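Local structure of endoglucanase E-5 (Thermobifida fusca, 2CKR) at residues I66-Y71 / I102-D107; L85-T90 / Q124-K129; D165-V170 / A196-Y201; A202-A207 / F228-G233. The protein hydrolyses internal beta-1,4-glucosidic linkages in cellulose, lichenin and cereal beta-D-glucans through its family 5 glycoside hydrolase catalytic domain. The protein carries 1 engineered substitution. All coordinates share one frame; numbering follows the deposited sequence.

Interaction 1 (I66-Y71 / I102-D107); sequences IQEDGY and ILTPGD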
loop_
_atom_site.group_PDB
_atom_site.type_symbol
_atom_site.label_atom_id
_atom_site.label_comp_id
_atom_site.label_asym_id
_atom_site.label_seq_id
_atom_site.Cartn_x
_atom_site.Cartn_y
_atom_site.Cartn_z
ATOM N N ILE A 66 -7.299 -11.310 4.967
ATOM C CA ILE A 66 -8.562 -11.627 5.635
ATOM C C ILE A 66 -8.779 -13.137 5.642
ATOM O O ILE A 66 -9.000 -13.732 6.693
ATOM C CB ILE A 66 -9.755 -10.897 4.966
ATOM C CG1 ILE A 66 -9.414 -9.418 4.697
ATOM C CG2 ILE A 66 -11.008 -11.031 5.834
ATOM C CD1 ILE A 66 -8.924 -8.650 5.924
ATOM N N GLN A 67 -8.685 -13.744 4.470
ATOM C CA GLN A 67 -8.652 -15.187 4.346
ATOM C C GLN A 67 -7.182 -15.626 4.463
ATOM O O GLN A 67 -6.354 -14.850 4.948
ATOM C CB GLN A 67 -9.287 -15.596 3.018
ATOM C CG GLN A 67 -10.811 -15.616 3.076
ATOM C CD GLN A 67 -11.437 -14.232 3.154
ATOM O OE1 GLN A 67 -11.190 -13.389 2.301
ATOM N NE2 GLN A 67 -12.267 -14.005 4.172
ATOM N N GLU A 68 -6.865 -16.858 4.059
ATOM C CA GLU A 68 -5.483 -17.361 4.061
ATOM C C GLU A 68 -4.889 -17.272 5.477
ATOM O O GLU A 68 -3.753 -16.838 5.672
ATOM C CB GLU A 68 -4.627 -16.649 2.995
ATOM C CG GLU A 68 -5.294 -16.671 1.607
ATOM C CD GLU A 68 -4.434 -16.168 0.445
ATOM O OE1 GLU A 68 -3.222 -16.502 0.366
ATOM O OE2 GLU A 68 -4.991 -15.466 -0.439
ATOM N N ASP A 69 -5.691 -17.703 6.451
ATOM C CA ASP A 69 -5.341 -17.735 7.877
ATOM C C ASP A 69 -5.138 -16.361 8.524
ATOM O O ASP A 69 -4.521 -16.251 9.583
ATOM C CB ASP A 69 -4.122 -18.631 8.128
ATOM C CG ASP A 69 -4.324 -20.040 7.601
ATOM O OD1 ASP A 69 -3.501 -20.496 6.777
ATOM O OD2 ASP A 69 -5.287 -20.758 7.952
ATOM N N GLY A 70 -5.704 -15.330 7.904
ATOM C CA GLY A 70 -5.627 -13.980 8.419
ATOM C C GLY A 70 -6.755 -13.612 9.367
ATOM O O GLY A 70 -7.154 -14.402 10.232
ATOM N N TYR A 71 -7.252 -12.386 9.203
ATOM C CA TYR A 71 -8.204 -11.746 10.106
ATOM C C TYR A 71 -9.384 -12.634 10.512
ATOM O O TYR A 71 -9.734 -12.671 11.695
ATOM C CB TYR A 71 -8.714 -10.441 9.471
ATOM C CG TYR A 71 -9.784 -9.701 10.255
ATOM C CD1 TYR A 71 -9.457 -8.695 11.158
ATOM C CD2 TYR A 71 -11.121 -9.997 10.078
ATOM C CE1 TYR A 71 -10.439 -8.009 11.870
ATOM C CE2 TYR A 71 -12.115 -9.319 10.799
ATOM C CZ TYR A 71 -11.771 -8.331 11.683
ATOM O OH TYR A 71 -12.782 -7.671 12.380
ATOM N N ILE A 102 -7.674 -8.182 0.750
ATOM C CA ILE A 102 -8.463 -9.191 0.050
ATOM C C ILE A 102 -7.751 -9.585 -1.233
ATOM O O ILE A 102 -7.061 -8.760 -1.839
ATOM C CB ILE A 102 -9.876 -8.662 -0.268
ATOM C CG1 ILE A 102 -9.826 -7.440 -1.199
ATOM C CG2 ILE A 102 -10.603 -8.308 1.011
ATOM C CD1 ILE A 102 -10.310 -7.716 -2.595
ATOM N N LEU A 103 -7.919 -10.844 -1.635
ATOM C CA LEU A 103 -7.293 -11.376 -2.839
ATOM C C LEU A 103 -8.127 -12.539 -3.392
ATOM O O LEU A 103 -8.543 -12.528 -4.557
ATOM C CB LEU A 103 -5.867 -11.851 -2.512
ATOM C CG LEU A 103 -5.078 -12.555 -3.614
ATOM C CD1 LEU A 103 -5.079 -11.737 -4.915
ATOM C CD2 LEU A 103 -3.657 -12.836 -3.151
ATOM N N THR A 104 -8.350 -13.543 -2.537
ATOM C CA THR A 104 -9.209 -14.694 -2.844
ATOM C C THR A 104 -10.056 -15.042 -1.614
ATOM O O THR A 104 -9.488 -15.464 -0.595
ATOM C CB THR A 104 -8.343 -15.933 -3.226
ATOM O OG1 THR A 104 -7.369 -15.574 -4.216
ATOM C CG2 THR A 104 -9.191 -17.003 -3.902
ATOM N N PRO A 105 -11.385 -14.890 -1.666
ATOM C CA PRO A 105 -12.149 -14.408 -2.835
ATOM C C PRO A 105 -11.848 -12.964 -3.247
ATOM O O PRO A 105 -11.478 -12.144 -2.405
ATOM C CB PRO A 105 -13.607 -14.495 -2.367
ATOM C CG PRO A 105 -13.605 -15.400 -1.180
ATOM C CD PRO A 105 -12.270 -15.216 -0.532
ATOM N N GLY A 106 -12.049 -12.676 -4.529
ATOM C CA GLY A 106 -11.658 -11.414 -5.130
ATOM C C GLY A 106 -12.743 -10.355 -5.209
ATOM O O GLY A 106 -12.447 -9.219 -5.571
ATOM N N ASP A 107 -13.986 -10.717 -4.878
ATOM C CA ASP A 107 -15.082 -9.751 -4.765
ATOM C C ASP A 107 -15.005 -9.126 -3.382
ATOM O O ASP A 107 -15.181 -9.835 -2.392
ATOM C CB ASP A 107 -16.434 -10.448 -4.930
ATOM C CG ASP A 107 -17.620 -9.475 -4.878
ATOM O OD1 ASP A 107 -17.438 -8.288 -4.494
ATOM O OD2 ASP A 107 -18.780 -9.818 -5.210
HETATM O O HOH W 1 -10.044 -12.065 0.014
HETATM O O HOH W 2 -7.123 -14.224 0.103
HETATM O O HOH W 3 -4.914 -16.043 -3.049
#
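Gln-67 crosses Pro-105 at about a right angle, meeting its CD with OE1 at 3.5 Å, while Gln-67 CB rests 3.6 Å from Thr-104 O. The chain of Gln-67 bends at CG (chi2 71°), which turns the amide so that OE1 faces Pro-105 CD and a water; this water donates to Gln-67 OE1 and to Pro-105 O and accepts from Leu-103 N at 3.0 Å. The same OE1 is also bonded by Asn-111, and NE2 is held by Glu-72, so both ends of the amide are fixed. Glu-68, extended beyond CG (chi2 -172°), reaches past Leu-103, with OE2 4.0 Å from Leu-103 CD2. Two further waters donate to that oxygen: one accepts from Thr-104 N at 3.0 Å, the other donates to Thr-104 OG1 at 2.8 Å. Polar linkage between the two loops is thus carried by water. Deeper down, Ile-66 and Ile-102 lie side by side and point the same way, CG1 of Ile-66 4.0 Å from CG2 of Ile-102. Behind the first shell, a type I' turn from Gln-67 to Gly-70, closed by Gly-70 N to Gln-67 O at 3.1 Å, presents Glu-68, and a cis peptide precedes Pro-105. Leu-103 also touches Glu-139, the probable proton donor, placing this contact at the catalytic end of the barrel. The loops follow the adjacent parallel strands 59-65 and 95-101 and lead into helices 75-90 and 112-125, with Arg-114 of the latter packed on Ile-66 and Gln-67.

Interaction 2 (L85-T90 / Q124-K129); sequences LIDMAT and QRHASK. With ZN (zinc ion), chain G.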
loop_
_atom_site.group_PDB
_atom_site.type_symbol
_atom_site.label_atom_id
_atom_site.label_comp_id
_atom_site.label_asym_id
_atom_site.label_seq_id
_atom_site.Cartn_x
_atom_site.Cartn_y
_atom_site.Cartn_z
ATOM N N LEU A 85 0.660 -1.792 15.793
ATOM C CA LEU A 85 1.547 -1.456 14.682
ATOM C C LEU A 85 1.318 -0.031 14.200
ATOM O O LEU A 85 2.255 0.642 13.803
ATOM C CB LEU A 85 1.381 -2.463 13.518
ATOM C CG LEU A 85 1.938 -3.882 13.718
ATOM C CD1 LEU A 85 1.426 -4.828 12.629
ATOM C CD2 LEU A 85 3.461 -3.898 13.736
ATOM N N ILE A 86 0.079 0.444 14.238
ATOM C CA ILE A 86 -0.211 1.823 13.863
ATOM C C ILE A 86 0.511 2.760 14.852
ATOM O O ILE A 86 1.148 3.728 14.440
ATOM C CB ILE A 86 -1.729 2.065 13.854
ATOM C CG1 ILE A 86 -2.379 1.336 12.663
ATOM C CG2 ILE A 86 -2.055 3.581 13.832
ATOM C CD1 ILE A 86 -3.865 1.080 12.850
ATOM N N ASP A 87 0.417 2.456 16.145
ATOM C CA ASP A 87 1.109 3.245 17.179
ATOM C C ASP A 87 2.636 3.212 17.034
ATOM O O ASP A 87 3.302 4.226 17.231
ATOM C CB ASP A 87 0.712 2.781 18.590
ATOM C CG ASP A 87 -0.704 3.211 18.977
ATOM O OD1 ASP A 87 -1.270 4.110 18.314
ATOM O OD2 ASP A 87 -1.340 2.704 19.936
ATOM N N MET A 88 3.179 2.048 16.683
ATOM C CA MET A 88 4.625 1.886 16.502
ATOM C C MET A 88 5.134 2.694 15.314
ATOM O O MET A 88 6.175 3.341 15.392
ATOM C CB MET A 88 4.992 0.412 16.321
ATOM C CG MET A 88 4.929 -0.385 17.598
ATOM S SD MET A 88 5.321 -2.119 17.298
ATOM C CE MET A 88 7.129 -2.058 17.414
ATOM N N ALA A 89 4.399 2.655 14.211
ATOM C CA ALA A 89 4.767 3.421 13.031
ATOM C C ALA A 89 4.716 4.913 13.332
ATOM O O ALA A 89 5.624 5.659 12.966
ATOM C CB ALA A 89 3.853 3.084 11.902
ATOM N N THR A 90 3.665 5.339 14.027
ATOM C CA THR A 90 3.520 6.731 14.431
ATOM C C THR A 90 4.683 7.193 15.322
ATOM O O THR A 90 5.196 8.303 15.161
ATOM C CB THR A 90 2.179 6.926 15.154
ATOM O OG1 THR A 90 1.099 6.518 14.299
ATOM C CG2 THR A 90 1.919 8.418 15.442
ATOM N N GLN A 124 -12.235 5.000 14.807
ATOM C CA GLN A 124 -12.581 5.641 16.078
ATOM C C GLN A 124 -11.329 5.805 16.941
ATOM O O GLN A 124 -11.064 6.893 17.472
ATOM C CB GLN A 124 -13.662 4.854 16.832
ATOM C CG GLN A 124 -14.261 5.599 18.028
ATOM C CD GLN A 124 -13.436 5.483 19.311
ATOM O OE1 GLN A 124 -12.692 4.515 19.510
ATOM N NE2 GLN A 124 -13.571 6.477 20.184
ATOM N N ARG A 125 -10.550 4.734 17.052
ATOM C CA ARG A 125 -9.347 4.740 17.880
ATOM C C ARG A 125 -8.305 5.752 17.418
ATOM O O ARG A 125 -7.680 6.412 18.259
ATOM C CB ARG A 125 -8.707 3.350 17.899
ATOM C CG ARG A 125 -7.524 3.202 18.868
ATOM C CD ARG A 125 -7.920 3.181 20.337
ATOM N NE ARG A 125 -8.437 1.875 20.763
ATOM C CZ ARG A 125 -7.685 0.818 21.099
ATOM N NH1 ARG A 125 -6.353 0.866 21.055
ATOM N NH2 ARG A 125 -8.273 -0.313 21.464
ATOM N N HIS A 126 -8.122 5.869 16.104
ATOM C CA HIS A 126 -7.019 6.652 15.531
ATOM C C HIS A 126 -7.469 7.940 14.851
ATOM O O HIS A 126 -6.707 8.546 14.109
ATOM C CB HIS A 126 -6.210 5.768 14.567
ATOM C CG HIS A 126 -5.662 4.549 15.230
ATOM N ND1 HIS A 126 -4.739 4.624 16.250
ATOM C CD2 HIS A 126 -5.951 3.235 15.075
ATOM C CE1 HIS A 126 -4.471 3.405 16.686
ATOM N NE2 HIS A 126 -5.197 2.544 15.995
ATOM N N ALA A 127 -8.687 8.380 15.149
ATOM C CA ALA A 127 -9.261 9.590 14.538
ATOM C C ALA A 127 -8.410 10.857 14.705
ATOM O O ALA A 127 -8.359 11.682 13.806
ATOM C CB ALA A 127 -10.668 9.838 15.088
ATOM N N SER A 128 -7.764 11.015 15.852
ATOM C CA SER A 128 -6.942 12.204 16.125
ATOM C C SER A 128 -5.578 12.216 15.394
ATOM O O SER A 128 -4.928 13.263 15.293
ATOM C CB SER A 128 -6.722 12.339 17.627
ATOM O OG SER A 128 -5.976 11.239 18.122
ATOM N N LYS A 129 -5.130 11.059 14.921
ATOM C CA LYS A 129 -3.892 10.968 14.147
ATOM C C LYS A 129 -4.082 11.615 12.772
ATOM O O LYS A 129 -5.186 11.597 12.229
ATOM C CB LYS A 129 -3.468 9.507 13.982
ATOM C CG LYS A 129 -3.071 8.805 15.289
ATOM C CD LYS A 129 -2.422 7.446 15.022
ATOM C CE LYS A 129 -1.772 6.838 16.262
ATOM N NZ LYS A 129 -2.752 6.423 17.300
HETATM ZN ZN ZN G . -8.577 12.413 11.525
HETATM O O HOH W 4 -7.415 14.243 11.968
#
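Lys-129 and His-126 meet Ile-86, Asp-87 and Thr-90 where two neighbouring outer helices of the beta/alpha barrel, 75-90 and 112-125, come together near their C-terminal ends. The lysine leaves a type I turn, His-126 to Lys-129, and runs back toward helix 75-90. From CB its chain continues through CG to CD, which lies 4.1 Å from Ile-86 CG2 and close to Thr-90 OG1. CE of Lys-129 touches both Asp-87 OD1 and Thr-90 OG1, 3.5 Å from the latter. A bend at the last torsion of Lys-129 (chi4 68°) swings NZ to its two partners: it forms a salt bridge with Asp-87 OD1 at 2.9 Å, meeting that oxygen nearly along its C-O axis, and donates to His-126 ND1 in the ring plane. The imidazole is thereby fixed at its edge; ND1 accepts, consistent with that nitrogen being unprotonated. One face of the His-126 ring is covered by Ile-86, whose CG2 stands 3.7 Å from the centroid and 10° off the normal in a CH-pi contact; CG of Arg-125 lies over the opposite face, toward the rim. Ile-86 CD1 meets the NE2 and CD2 side of the ring. Ile-86 also packs on Leu-62 and Val-98 of the barrel strands. The turn also supplies Ala-127 O to a zinc ion, at 2.4 Å, with Asp-163 and Asp-165 completing the protein ligands. Thr-90 OG1 donates back to Ile-86 O at 2.8 Å, reaching that carbonyl from the face opposite to Thr-90 N.

Interaction 3 (D165-V170 / A196-Y201); sequences DSVIIV and ASNIMY. With ZN (zinc ion), chain G.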
loop_
_atom_site.group_PDB
_atom_site.type_symbol
_atom_site.label_atom_id
_atom_site.label_comp_id
_atom_site.label_asym_id
_atom_site.label_seq_id
_atom_site.Cartn_x
_atom_site.Cartn_y
_atom_site.Cartn_z
ATOM N N ASP A 165 -11.397 13.315 7.978
ATOM C CA ASP A 165 -10.321 13.928 7.191
ATOM C C ASP A 165 -9.298 12.951 6.594
ATOM O O ASP A 165 -8.383 13.365 5.897
ATOM C CB ASP A 165 -9.596 15.038 7.982
ATOM C CG ASP A 165 -9.301 14.668 9.422
ATOM O OD1 ASP A 165 -9.218 13.466 9.752
ATOM O OD2 ASP A 165 -9.135 15.541 10.309
ATOM N N SER A 166 -9.474 11.661 6.827
ATOM C CA SER A 166 -8.469 10.693 6.394
ATOM C C SER A 166 -8.594 10.377 4.905
ATOM O O SER A 166 -9.687 10.409 4.331
ATOM C CB SER A 166 -8.583 9.415 7.203
ATOM O OG SER A 166 -9.782 8.743 6.882
ATOM N N VAL A 167 -7.453 10.124 4.283
ATOM C CA VAL A 167 -7.395 9.718 2.892
ATOM C C VAL A 167 -7.718 8.231 2.775
ATOM O O VAL A 167 -7.228 7.417 3.561
ATOM C CB VAL A 167 -5.977 9.988 2.318
ATOM C CG1 VAL A 167 -5.839 9.445 0.894
ATOM C CG2 VAL A 167 -5.657 11.469 2.376
ATOM N N ILE A 168 -8.558 7.887 1.802
ATOM C CA ILE A 168 -8.917 6.498 1.538
ATOM C C ILE A 168 -8.427 6.093 0.143
ATOM O O ILE A 168 -8.606 6.851 -0.815
ATOM C CB ILE A 168 -10.444 6.315 1.674
ATOM C CG1 ILE A 168 -10.875 6.615 3.118
ATOM C CG2 ILE A 168 -10.857 4.899 1.295
ATOM C CD1 ILE A 168 -12.391 6.694 3.319
ATOM N N ILE A 169 -7.816 4.913 0.053
ATOM C CA ILE A 169 -7.321 4.349 -1.199
ATOM C C ILE A 169 -8.224 3.201 -1.627
ATOM O O ILE A 169 -8.498 2.292 -0.844
ATOM C CB ILE A 169 -5.873 3.843 -1.061
ATOM C CG1 ILE A 169 -4.962 4.980 -0.581
ATOM C CG2 ILE A 169 -5.392 3.259 -2.403
ATOM C CD1 ILE A 169 -3.561 4.526 -0.175
ATOM N N VAL A 170 -8.670 3.246 -2.876
ATOM C CA VAL A 170 -9.640 2.297 -3.400
ATOM C C VAL A 170 -8.987 1.413 -4.448
ATOM O O VAL A 170 -8.385 1.912 -5.390
ATOM C CB VAL A 170 -10.817 3.030 -4.045
ATOM C CG1 VAL A 170 -11.804 2.034 -4.678
ATOM C CG2 VAL A 170 -11.509 3.929 -3.025
ATOM N N ALA A 196 -16.869 10.449 -3.602
ATOM C CA ALA A 196 -16.282 10.940 -2.368
ATOM C C ALA A 196 -15.020 11.662 -2.754
ATOM O O ALA A 196 -14.485 11.440 -3.840
ATOM C CB ALA A 196 -15.963 9.798 -1.439
ATOM N N SER A 197 -14.535 12.521 -1.874
ATOM C CA SER A 197 -13.271 13.169 -2.127
ATOM C C SER A 197 -12.242 12.754 -1.111
ATOM O O SER A 197 -12.509 11.931 -0.237
ATOM C CB SER A 197 -13.454 14.664 -2.182
ATOM O OG SER A 197 -14.133 14.963 -3.385
ATOM N N ASN A 198 -11.038 13.269 -1.281
ATOM C CA ASN A 198 -9.905 12.786 -0.530
ATOM C C ASN A 198 -9.727 11.266 -0.744
ATOM O O ASN A 198 -9.465 10.519 0.195
ATOM C CB ASN A 198 -10.096 13.145 0.947
ATOM C CG ASN A 198 -8.831 13.619 1.600
ATOM O OD1 ASN A 198 -7.863 13.988 0.932
ATOM N ND2 ASN A 198 -8.830 13.628 2.921
ATOM N N ILE A 199 -9.900 10.843 -2.001
ATOM C CA ILE A 199 -9.780 9.446 -2.449
ATOM C C ILE A 199 -8.577 9.316 -3.396
ATOM O O ILE A 199 -8.310 10.229 -4.186
ATOM C CB ILE A 199 -11.071 9.008 -3.222
ATOM C CG1 ILE A 199 -12.324 9.124 -2.346
ATOM C CG2 ILE A 199 -10.933 7.584 -3.788
ATOM C CD1 ILE A 199 -12.348 8.198 -1.143
ATOM N N MET A 200 -7.857 8.194 -3.311
ATOM C CA MET A 200 -6.853 7.816 -4.301
ATOM C C MET A 200 -7.205 6.425 -4.822
ATOM O O MET A 200 -7.942 5.673 -4.184
ATOM C CB MET A 200 -5.447 7.801 -3.687
ATOM C CG MET A 200 -5.102 9.067 -2.957
ATOM S SD MET A 200 -3.413 9.069 -2.369
ATOM C CE MET A 200 -2.558 9.488 -3.803
ATOM N N TYR A 201 -6.700 6.088 -5.998
ATOM C CA TYR A 201 -6.950 4.788 -6.599
ATOM C C TYR A 201 -5.641 4.009 -6.669
ATOM O O TYR A 201 -4.586 4.582 -6.967
ATOM C CB TYR A 201 -7.563 4.959 -7.992
ATOM C CG TYR A 201 -8.908 5.636 -7.957
ATOM C CD1 TYR A 201 -9.016 7.029 -7.931
ATOM C CD2 TYR A 201 -10.078 4.885 -7.906
ATOM C CE1 TYR A 201 -10.268 7.650 -7.883
ATOM C CE2 TYR A 201 -11.314 5.492 -7.854
ATOM C CZ TYR A 201 -11.408 6.866 -7.858
ATOM O OH TYR A 201 -12.658 7.449 -7.807
HETATM ZN ZN ZN G . -8.577 12.413 11.525
HETATM O O HOH W 4 -7.415 14.243 11.968
#
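Two neighbouring parallel strands of the closed eight-stranded barrel, 168-170 and 199-206, pair here with Ile-168 beside Ile-199, Ile-169 beside Met-200 and Val-170 beside Tyr-201. Their short axes run 32° apart. The backbone ladder begins with Ile-168 N to Asn-198 O at 3.2 Å, continues with Met-200 N to Ile-168 O at 2.9 Å, and closes with Val-170 N to Met-200 O at 2.9 Å. On the face of Ile-168 and Val-170, Val-170 CB lies 4.3 Å from Tyr-201 CD2, and Ile-156 of helix 145-162 covers Ile-168. On the face of Ile-169 and Met-200, Ile-169 CG1 is 4.2 Å from Met-200 CB. With its CG set beside the backbone N (chi1 -51°), Met-200 also brings that CG within 3.9 Å of Val-167 CG1, just before the strand. Asn-198 lies at right angles to Val-167, with OD1 3.6 Å from Val-167 CG2; that oxygen accepts from Val-13 N of the small hairpin. In the loop ahead of strand 168-170, Asp-165 OD1 binds the zinc ion at 2.2 Å, alongside Ala-127 and Asp-163, while OD2 takes a hydrogen bond from a zinc-bound water and forms a salt bridge with Lys-10. A parallel pair of hydrophobic strands backed by an outer helix is typical of the TIM barrel, the fold of family 5 glycoside hydrolases.

Interaction 4 (A202-A207 / F228-G233); sequences AFHFYA and FVTQFG. Engineered in segment 228-233: Gln-231 (natural residue Glu).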
loop_
_atom_site.group_PDB
_atom_site.type_symbol
_atom_site.label_atom_id
_atom_site.label_comp_id
_atom_site.label_asym_id
_atom_site.label_seq_id
_atom_site.Cartn_x
_atom_site.Cartn_y
_atom_site.Cartn_z
ATOM N N ALA A 202 -5.699 2.721 -6.349
ATOM C CA ALA A 202 -4.499 1.888 -6.314
ATOM C C ALA A 202 -4.086 1.341 -7.676
ATOM O O ALA A 202 -4.930 0.934 -8.483
ATOM C CB ALA A 202 -4.687 0.745 -5.343
ATOM N N PHE A 203 -2.768 1.290 -7.893
ATOM C CA PHE A 203 -2.165 0.584 -9.013
ATOM C C PHE A 203 -1.024 -0.317 -8.521
ATOM O O PHE A 203 -0.190 0.089 -7.704
ATOM C CB PHE A 203 -1.658 1.574 -10.057
ATOM C CG PHE A 203 -1.085 0.922 -11.291
ATOM C CD1 PHE A 203 -1.886 0.128 -12.108
ATOM C CD2 PHE A 203 0.257 1.084 -11.621
ATOM C CE1 PHE A 203 -1.356 -0.465 -13.256
ATOM C CE2 PHE A 203 0.784 0.498 -12.746
ATOM C CZ PHE A 203 -0.030 -0.278 -13.576
ATOM N N HIS A 204 -1.046 -1.559 -8.989
ATOM C CA HIS A 204 -0.046 -2.566 -8.684
ATOM C C HIS A 204 0.631 -3.057 -9.966
ATOM O O HIS A 204 -0.045 -3.296 -10.979
ATOM C CB HIS A 204 -0.701 -3.777 -8.020
ATOM C CG HIS A 204 -1.308 -3.502 -6.680
ATOM N ND1 HIS A 204 -1.756 -4.515 -5.861
ATOM C CD2 HIS A 204 -1.523 -2.351 -6.003
ATOM C CE1 HIS A 204 -2.225 -4.001 -4.742
ATOM N NE2 HIS A 204 -2.105 -2.691 -4.804
ATOM N N PHE A 205 1.947 -3.235 -9.923
ATOM C CA PHE A 205 2.678 -3.794 -11.063
ATOM C C PHE A 205 3.900 -4.584 -10.629
ATOM O O PHE A 205 4.452 -4.348 -9.557
ATOM C CB PHE A 205 3.098 -2.685 -12.036
ATOM C CG PHE A 205 4.129 -1.742 -11.479
ATOM C CD1 PHE A 205 5.490 -2.017 -11.614
ATOM C CD2 PHE A 205 3.744 -0.591 -10.802
ATOM C CE1 PHE A 205 6.443 -1.153 -11.080
ATOM C CE2 PHE A 205 4.692 0.283 -10.291
ATOM C CZ PHE A 205 6.042 -0.001 -10.428
ATOM N N TYR A 206 4.347 -5.473 -11.511
ATOM C CA TYR A 206 5.545 -6.272 -11.318
ATOM C C TYR A 206 6.365 -6.125 -12.597
ATOM O O TYR A 206 5.965 -6.607 -13.648
ATOM C CB TYR A 206 5.172 -7.722 -11.005
ATOM C CG TYR A 206 4.414 -7.837 -9.694
ATOM C CD1 TYR A 206 5.085 -8.077 -8.497
ATOM C CD2 TYR A 206 3.034 -7.650 -9.648
ATOM C CE1 TYR A 206 4.392 -8.155 -7.285
ATOM C CE2 TYR A 206 2.333 -7.718 -8.444
ATOM C CZ TYR A 206 3.018 -7.976 -7.267
ATOM O OH TYR A 206 2.329 -8.064 -6.072
ATOM N N ALA A 207 7.500 -5.439 -12.491
ATOM C CA ALA A 207 8.185 -4.885 -13.655
ATOM C C ALA A 207 8.672 -5.922 -14.677
ATOM O O ALA A 207 8.741 -5.614 -15.872
ATOM C CB ALA A 207 9.339 -4.000 -13.200
ATOM N N PHE A 228 -1.998 5.947 -6.089
ATOM C CA PHE A 228 -0.944 5.493 -5.190
ATOM C C PHE A 228 -0.602 4.055 -5.545
ATOM O O PHE A 228 -1.493 3.212 -5.702
ATOM C CB PHE A 228 -1.374 5.587 -3.715
ATOM C CG PHE A 228 -0.214 5.550 -2.749
ATOM C CD1 PHE A 228 0.286 6.726 -2.208
ATOM C CD2 PHE A 228 0.389 4.346 -2.405
ATOM C CE1 PHE A 228 1.380 6.704 -1.337
ATOM C CE2 PHE A 228 1.486 4.316 -1.536
ATOM C CZ PHE A 228 1.975 5.506 -1.006
ATOM N N VAL A 229 0.687 3.768 -5.669
ATOM C CA VAL A 229 1.132 2.427 -6.010
ATOM C C VAL A 229 1.341 1.701 -4.689
ATOM O O VAL A 229 2.405 1.791 -4.083
ATOM C CB VAL A 229 2.393 2.483 -6.901
ATOM C CG1 VAL A 229 2.990 1.093 -7.147
ATOM C CG2 VAL A 229 2.039 3.179 -8.228
ATOM N N THR A 230 0.296 1.037 -4.210
ATOM C CA THR A 230 0.360 0.423 -2.881
ATOM C C THR A 230 1.113 -0.895 -2.888
ATOM O O THR A 230 1.455 -1.412 -1.827
ATOM C CB THR A 230 -1.042 0.212 -2.282
ATOM O OG1 THR A 230 -1.884 -0.443 -3.227
ATOM C CG2 THR A 230 -1.747 1.538 -2.007
ATOM N N GLN A 231 1.358 -1.456 -4.065
ATOM C CA GLN A 231 2.107 -2.704 -4.159
ATOM C C GLN A 231 2.820 -2.821 -5.498
ATOM O O GLN A 231 2.187 -2.768 -6.544
ATOM C CB GLN A 231 1.151 -3.895 -3.977
ATOM C CG GLN A 231 1.813 -5.136 -3.464
ATOM C CD GLN A 231 0.822 -6.237 -3.121
ATOM O OE1 GLN A 231 -0.019 -6.069 -2.241
ATOM N NE2 GLN A 231 0.942 -7.382 -3.801
ATOM N N PHE A 232 4.138 -2.962 -5.467
ATOM C CA PHE A 232 4.876 -3.230 -6.697
ATOM C C PHE A 232 6.122 -4.041 -6.443
ATOM O O PHE A 232 6.654 -4.055 -5.337
ATOM C CB PHE A 232 5.216 -1.936 -7.447
ATOM C CG PHE A 232 6.468 -1.248 -6.956
ATOM C CD1 PHE A 232 6.403 -0.357 -5.909
ATOM C CD2 PHE A 232 7.701 -1.508 -7.536
ATOM C CE1 PHE A 232 7.537 0.269 -5.458
ATOM C CE2 PHE A 232 8.852 -0.878 -7.075
ATOM C CZ PHE A 232 8.762 0.019 -6.046
ATOM N N GLY A 233 6.568 -4.749 -7.473
ATOM C CA GLY A 233 7.820 -5.482 -7.410
ATOM C C GLY A 233 8.627 -5.257 -8.673
ATOM O O GLY A 233 8.127 -4.687 -9.647
#
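His-204 lies flat against the CB of Gln-231, an engineered residue replacing the natural glutamate: CB stands over the centre of the imidazole, 3.4 Å from the centroid of the His-204 ring, as a CH-pi contact. The ring and the Gln-231 amide are turned 28° apart. At the edge of the same imidazole, NE2 donates to Thr-230 OG1 at 2.8 Å, and ND1 bonds Glu-139, the probable proton donor, so both nitrogens fix the ring's rotation. Thr-230 OG1 also bonds Glu-135. Tyr-206 crosses Gln-231 obliquely, its ring 80° from the amide plane; Gln-231 NE2 donates in that amide plane to Tyr-206 OH at 2.7 Å, and OE1 is bonded by Arg-61. The extended chain of Gln-231 carries the amide past the histidine to these partners. On the other face of the sheet Phe-205 and Phe-232 lie side by side, pointing the same way. Their planes are 21° apart but slid so far that the rings barely overlap, and it is Phe-232 CB that sits over the Phe-205 ring, 3.7 Å from the centroid. Phe-205 CE2 also touches Val-229 CG1 at 3.7 Å. The parallel backbones are joined by Phe-203 N to Phe-228 O, Gly-233 N to Phe-205 O at 3.0 Å and Ala-207 N to Gly-233 O at 3.0 Å. His-204 and Tyr-206 flank the probable nucleophile position, with Glu-139 beside the histidine, at the C-terminal strand ends where family 5 enzymes have their active site.

From the N terminus, segment 66-71 follows strand 59-65 and meets 102-107 after strand 95-101, so interaction 1 closes a loop across helix 75-90. Interaction 2, 85-90 with 124-129, opens inside that loop and ends beyond it: the two cross, joining the same beta-alpha units at the strand ends and at the outer helices, centres 24 Å apart. Interaction 3 closes the connection through helices 173-176 and 187-191 between strands 168-170 and 199-206. Interaction 4, next in series, closes the unit 199-206, 212-224, 227-233. Both use strand 199-206; Val-170 O of strand 168-170 lies 3.0 Å from Ala-202 N, a probable hydrogen bond. One zinc ion connects interactions 2 and 3.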